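PDB 6BJ5: serine proteinase inhibitor 1 from Myxoma virus, which inhibits serine proteases as a member of the poxviral serpin family and is important for the virulence of the virus. Local coordinates for residues Gly39-Leu44 with Ile59-Ser64; Ser161-Gln166 with Lys176-Asn181. One frame throughout, in Å; residues are numbered along the deposited sequence.

Contact 1: Gly39-Leu44 with Ile59-Ser64; sequences GLTSAL and IDVPES
Leu44 and Thr41, one turn apart on the helix, receive the two methyls of Val61 from the extended chain that follows the next helix. Leu44 can be traced outward. Its CB touches two methyls of the other segment, lying 4.0 Å from Ile59 CG2 and slightly closer to Val61 CG2. CG then turns beside the backbone N (chi1 -65°), and CD1, anti to CA, returns to the valine, with Leu44 CD1 3.9 Å from Val61 CG2; the two side chains cross at about a right angle. Ile59 also reaches the backbone, its CG2 lying 3.5 Å from Leu44 O. The second branch of Val61 serves the preceding turn: CG1, anti to its own backbone N (chi1 157°), lies 3.6 Å from Thr41 O and 4.0 Å from Thr41 CG2.

Helix 37-49 corresponds in position to helix B of the serpin fold, the helix packed behind the large sheet A. Ala43 faces strands 142-153 and 305-314, while Thr41 and Leu44 meet the connection from helix 53-58 to strand 73-81. On this outer flank Thr41 splits its functions: OG1 is bonded to Pro37 O one turn back, and the methyl is left to face Val61 and, at 4.2 Å from CG2, Pro62 CD. Just beyond the contact, Ser45 OG bonds to Pro62 O, tying the loop's backbone to the same helix, and Leu263 packs against Leu44 from the helix 260-265.

Contact 2: Ser161-Gln166 with Lys176-Asn181; sequences SFTTDQ and KVRMMN
The guanidinium of Arg178 meets the carboxylate of Asp165 with the two planes 83° apart, not as a flat, paired fork. A single nitrogen, Arg178 NH1, makes the bond, to Asp165 OD1 near the guanidinium plane; the modelled 2.5 Å is so short that the exact length is doubtful. The arginine chain turns about its CB-CG bond (chi2 70°, which sets CD), and Thr163 CG2 lies 3.9 Å above the guanidinium plane, offset toward its rim. The other carboxylate oxygen, Asp165 OD2, has a long ionic contact of 3.8 Å with Lys176 NZ.

Beneath these charges lies an antiparallel beta hairpin, strands 164-170 and 173-185, placed where serpins carry two strands of sheet C. Thr164 and Met179 form a hydrogen-bonded pair, as do Gln166 and Val177; Asp165 and Arg178 form the non-hydrogen-bonded pair between them. On the sheet face bearing Gln166 and Met179, the methionine CE lies 3.6 Å from Gln166 CB, and Gln166 NE2 donates a 2.7 Å hydrogen bond to Thr164 OG1, which lies in the amide plane. Beyond the Thr164-Met179 pair, water 1 accepts from Asn181 N and donates to Thr163 OG1, itself also bonded to Glu303. With two cations around one carboxylate, Asp165 would be expected to remain ionised, and the network would link the strands by charge as well as by backbone bonds.

In the fold
Both segments of contact 1 precede those of contact 2 in the sequence, and the two lie on opposite sides of the chain's centre, their centres 39 Å and nearest atoms about 23 Å apart. Helix 37-49 packs on strands 142-153 and 305-314 of the large sheet, while the hairpin lies beside strand 243-258, a long broken strand leading from the hairpin's sheet into the large one. Strand 305-314, near the end of this chain, lies between 142-153 and 293-302, which is consistent with the loop-inserted state of a cleaved serpin. Contact 1 belongs to the body behind that sheet, and contact 2 to the smaller sheet beyond it, where Lys176 pairs with a strand of another chain.

Contact 1: Gly39-Leu44 with Ile59-Ser64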
# COMPACT_ATOMS: atom_id res chain seq x y z
N GLY A 39 0.08 0.16 4.99
CA GLY A 39 1.48 0.04 5.36
C GLY A 39 2.12 1.38 5.70
O GLY A 39 2.99 1.46 6.58
N LEU A 40 1.76 2.43 4.97
CA LEU A 40 2.26 3.76 5.29
C LEU A 40 1.73 4.23 6.64
O LEU A 40 2.49 4.64 7.51
CB LEU A 40 1.85 4.75 4.20
CG LEU A 40 2.37 6.18 4.42
CD1 LEU A 40 3.88 6.15 4.60
CD2 LEU A 40 2.03 7.07 3.21
N THR A 41 0.41 4.15 6.81
CA THR A 41 -0.27 4.57 8.02
C THR A 41 0.26 3.85 9.24
O THR A 41 0.41 4.45 10.31
CB THR A 41 -1.77 4.34 7.85
OG1 THR A 41 -2.27 5.26 6.87
CG2 THR A 41 -2.52 4.55 9.17
N SER A 42 0.50 2.53 9.12
CA SER A 42 1.01 1.79 10.27
C SER A 42 2.41 2.26 10.67
O SER A 42 2.69 2.43 11.86
CB SER A 42 1.02 0.29 9.96
OG SER A 42 -0.29 -0.14 9.61
N ALA A 43 3.26 2.54 9.68
CA ALA A 43 4.60 3.04 9.96
C ALA A 43 4.55 4.39 10.67
O ALA A 43 5.20 4.59 11.70
CB ALA A 43 5.39 3.16 8.64
N LEU A 44 3.78 5.33 10.11
CA LEU A 44 3.64 6.65 10.71
C LEU A 44 3.08 6.56 12.13
O LEU A 44 3.44 7.36 13.00
CB LEU A 44 2.71 7.51 9.85
CG LEU A 44 3.13 7.90 8.44
CD1 LEU A 44 2.08 8.81 7.82
CD2 LEU A 44 4.47 8.59 8.47
N ILE A 59 2.04 14.41 12.27
CA ILE A 59 1.87 13.01 11.94
C ILE A 59 0.44 12.65 12.32
O ILE A 59 0.20 11.95 13.31
CB ILE A 59 2.93 12.14 12.62
CG1 ILE A 59 4.32 12.57 12.12
CG2 ILE A 59 2.70 10.67 12.36
CD1 ILE A 59 5.41 12.36 13.12
N ASP A 60 -0.50 13.16 11.54
CA ASP A 60 -1.93 13.02 11.80
C ASP A 60 -2.39 11.63 11.34
O ASP A 60 -2.66 11.41 10.16
CB ASP A 60 -2.68 14.15 11.10
CG ASP A 60 -3.99 14.46 11.77
OD1 ASP A 60 -4.68 13.52 12.20
OD2 ASP A 60 -4.32 15.67 11.90
N VAL A 61 -2.51 10.70 12.28
CA VAL A 61 -2.68 9.28 11.97
C VAL A 61 -3.44 8.61 13.12
O VAL A 61 -3.31 9.06 14.26
CB VAL A 61 -1.31 8.62 11.72
CG1 VAL A 61 -1.33 7.13 11.94
CG2 VAL A 61 -0.88 8.88 10.29
N PRO A 62 -4.27 7.60 12.86
CA PRO A 62 -4.89 6.83 13.96
C PRO A 62 -3.83 6.30 14.94
O PRO A 62 -2.82 5.73 14.54
CB PRO A 62 -5.60 5.68 13.24
CG PRO A 62 -5.87 6.21 11.82
CD PRO A 62 -4.75 7.18 11.52
N GLU A 63 -4.07 6.48 16.25
CA GLU A 63 -3.10 5.92 17.18
C GLU A 63 -3.15 4.40 17.25
O GLU A 63 -2.15 3.79 17.65
CB GLU A 63 -3.32 6.49 18.58
CG GLU A 63 -3.23 8.00 18.65
CD GLU A 63 -2.93 8.47 20.07
OE1 GLU A 63 -2.67 7.61 20.94
OE2 GLU A 63 -2.95 9.71 20.30
N SER A 64 -4.26 3.79 16.86
CA SER A 64 -4.38 2.34 16.81
C SER A 64 -4.79 2.00 15.39
O SER A 64 -5.79 2.52 14.89
CB SER A 64 -5.40 1.80 17.82
OG SER A 64 -5.72 0.45 17.52

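Contact 2: Ser161-Gln166 with Lys176-Asn181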
# COMPACT_ATOMS: atom_id res chain seq x y z
N SER A 161 -8.52 -21.77 -18.24
CA SER A 161 -8.68 -22.24 -19.61
C SER A 161 -9.50 -21.28 -20.47
O SER A 161 -9.42 -21.37 -21.70
CB SER A 161 -9.31 -23.63 -19.64
OG SER A 161 -10.62 -23.57 -19.08
N PHE A 162 -10.25 -20.35 -19.87
CA PHE A 162 -10.99 -19.35 -20.63
C PHE A 162 -10.28 -18.00 -20.65
O PHE A 162 -10.79 -17.04 -21.24
CB PHE A 162 -12.41 -19.20 -20.07
CG PHE A 162 -13.32 -20.36 -20.41
CD1 PHE A 162 -13.98 -20.41 -21.62
CD2 PHE A 162 -13.49 -21.42 -19.54
CE1 PHE A 162 -14.79 -21.48 -21.94
CE2 PHE A 162 -14.30 -22.49 -19.86
CZ PHE A 162 -14.95 -22.52 -21.05
N THR A 163 -9.10 -17.92 -20.05
CA THR A 163 -8.29 -16.72 -20.14
C THR A 163 -7.67 -16.63 -21.54
O THR A 163 -7.13 -17.61 -22.06
CB THR A 163 -7.20 -16.76 -19.07
OG1 THR A 163 -7.80 -16.89 -17.77
CG2 THR A 163 -6.35 -15.52 -19.12
N THR A 164 -7.77 -15.46 -22.18
CA THR A 164 -7.31 -15.33 -23.55
C THR A 164 -6.51 -14.05 -23.71
O THR A 164 -6.67 -13.09 -22.95
CB THR A 164 -8.47 -15.28 -24.54
OG1 THR A 164 -9.10 -14.00 -24.44
CG2 THR A 164 -9.49 -16.39 -24.22
N ASP A 165 -5.65 -14.04 -24.72
CA ASP A 165 -4.96 -12.81 -25.10
C ASP A 165 -5.98 -11.83 -25.66
O ASP A 165 -6.74 -12.17 -26.56
CB ASP A 165 -3.88 -13.09 -26.15
CG ASP A 165 -2.75 -13.95 -25.62
OD1 ASP A 165 -2.61 -14.07 -24.38
OD2 ASP A 165 -1.99 -14.50 -26.44
N GLN A 166 -6.00 -10.61 -25.13
CA GLN A 166 -6.94 -9.60 -25.58
C GLN A 166 -6.21 -8.23 -25.60
O GLN A 166 -5.17 -8.09 -24.98
CB GLN A 166 -8.18 -9.51 -24.69
CG GLN A 166 -9.04 -10.78 -24.66
CD GLN A 166 -9.86 -11.00 -25.92
OE1 GLN A 166 -10.28 -10.04 -26.57
NE2 GLN A 166 -10.06 -12.25 -26.29
N LYS A 176 -1.11 -6.36 -25.54
CA LYS A 176 -1.71 -7.68 -25.52
C LYS A 176 -1.57 -8.18 -24.10
O LYS A 176 -0.45 -8.35 -23.61
CB LYS A 176 -1.03 -8.65 -26.49
CG LYS A 176 -1.56 -10.04 -26.36
CD LYS A 176 -0.85 -11.01 -27.27
CE LYS A 176 0.46 -11.42 -26.64
NZ LYS A 176 1.13 -12.49 -27.43
N VAL A 177 -2.70 -8.35 -23.43
CA VAL A 177 -2.64 -8.77 -22.04
C VAL A 177 -3.35 -10.10 -21.95
O VAL A 177 -4.15 -10.49 -22.81
CB VAL A 177 -3.25 -7.76 -21.06
CG1 VAL A 177 -2.61 -6.38 -21.23
CG2 VAL A 177 -4.72 -7.72 -21.23
N ARG A 178 -3.03 -10.79 -20.88
CA ARG A 178 -3.61 -12.07 -20.51
C ARG A 178 -4.90 -11.75 -19.77
O ARG A 178 -4.89 -11.40 -18.58
CB ARG A 178 -2.59 -12.75 -19.61
CG ARG A 178 -2.57 -14.20 -19.56
CD ARG A 178 -2.08 -14.82 -20.81
NE ARG A 178 -2.72 -16.11 -20.82
CZ ARG A 178 -3.48 -16.54 -21.80
NH1 ARG A 178 -3.66 -15.78 -22.89
NH2 ARG A 178 -4.06 -17.72 -21.69
N MET A 179 -6.02 -11.83 -20.48
CA MET A 179 -7.29 -11.46 -19.88
C MET A 179 -8.17 -12.58 -19.37
O MET A 179 -8.52 -13.52 -20.09
CB MET A 179 -8.09 -10.58 -20.85
CG MET A 179 -9.44 -10.14 -20.32
SD MET A 179 -10.35 -9.11 -21.49
CE MET A 179 -9.22 -7.74 -21.69
N MET A 180 -8.55 -12.44 -18.11
CA MET A 180 -9.44 -13.38 -17.44
C MET A 180 -10.89 -13.03 -17.75
O MET A 180 -11.22 -11.89 -18.11
CB MET A 180 -9.18 -13.36 -15.93
CG MET A 180 -7.73 -13.54 -15.56
SD MET A 180 -7.51 -13.63 -13.77
CE MET A 180 -7.97 -11.98 -13.20
N ASN A 181 -11.77 -14.03 -17.61
CA ASN A 181 -13.16 -13.85 -18.02
C ASN A 181 -14.04 -14.79 -17.21
O ASN A 181 -13.77 -16.00 -17.17
CB ASN A 181 -13.33 -14.11 -19.52
CG ASN A 181 -14.76 -13.90 -20.01
OD1 ASN A 181 -15.67 -13.55 -19.25
ND2 ASN A 181 -14.96 -14.13 -21.30
O HOH W 1 -10.56 -16.46 -17.14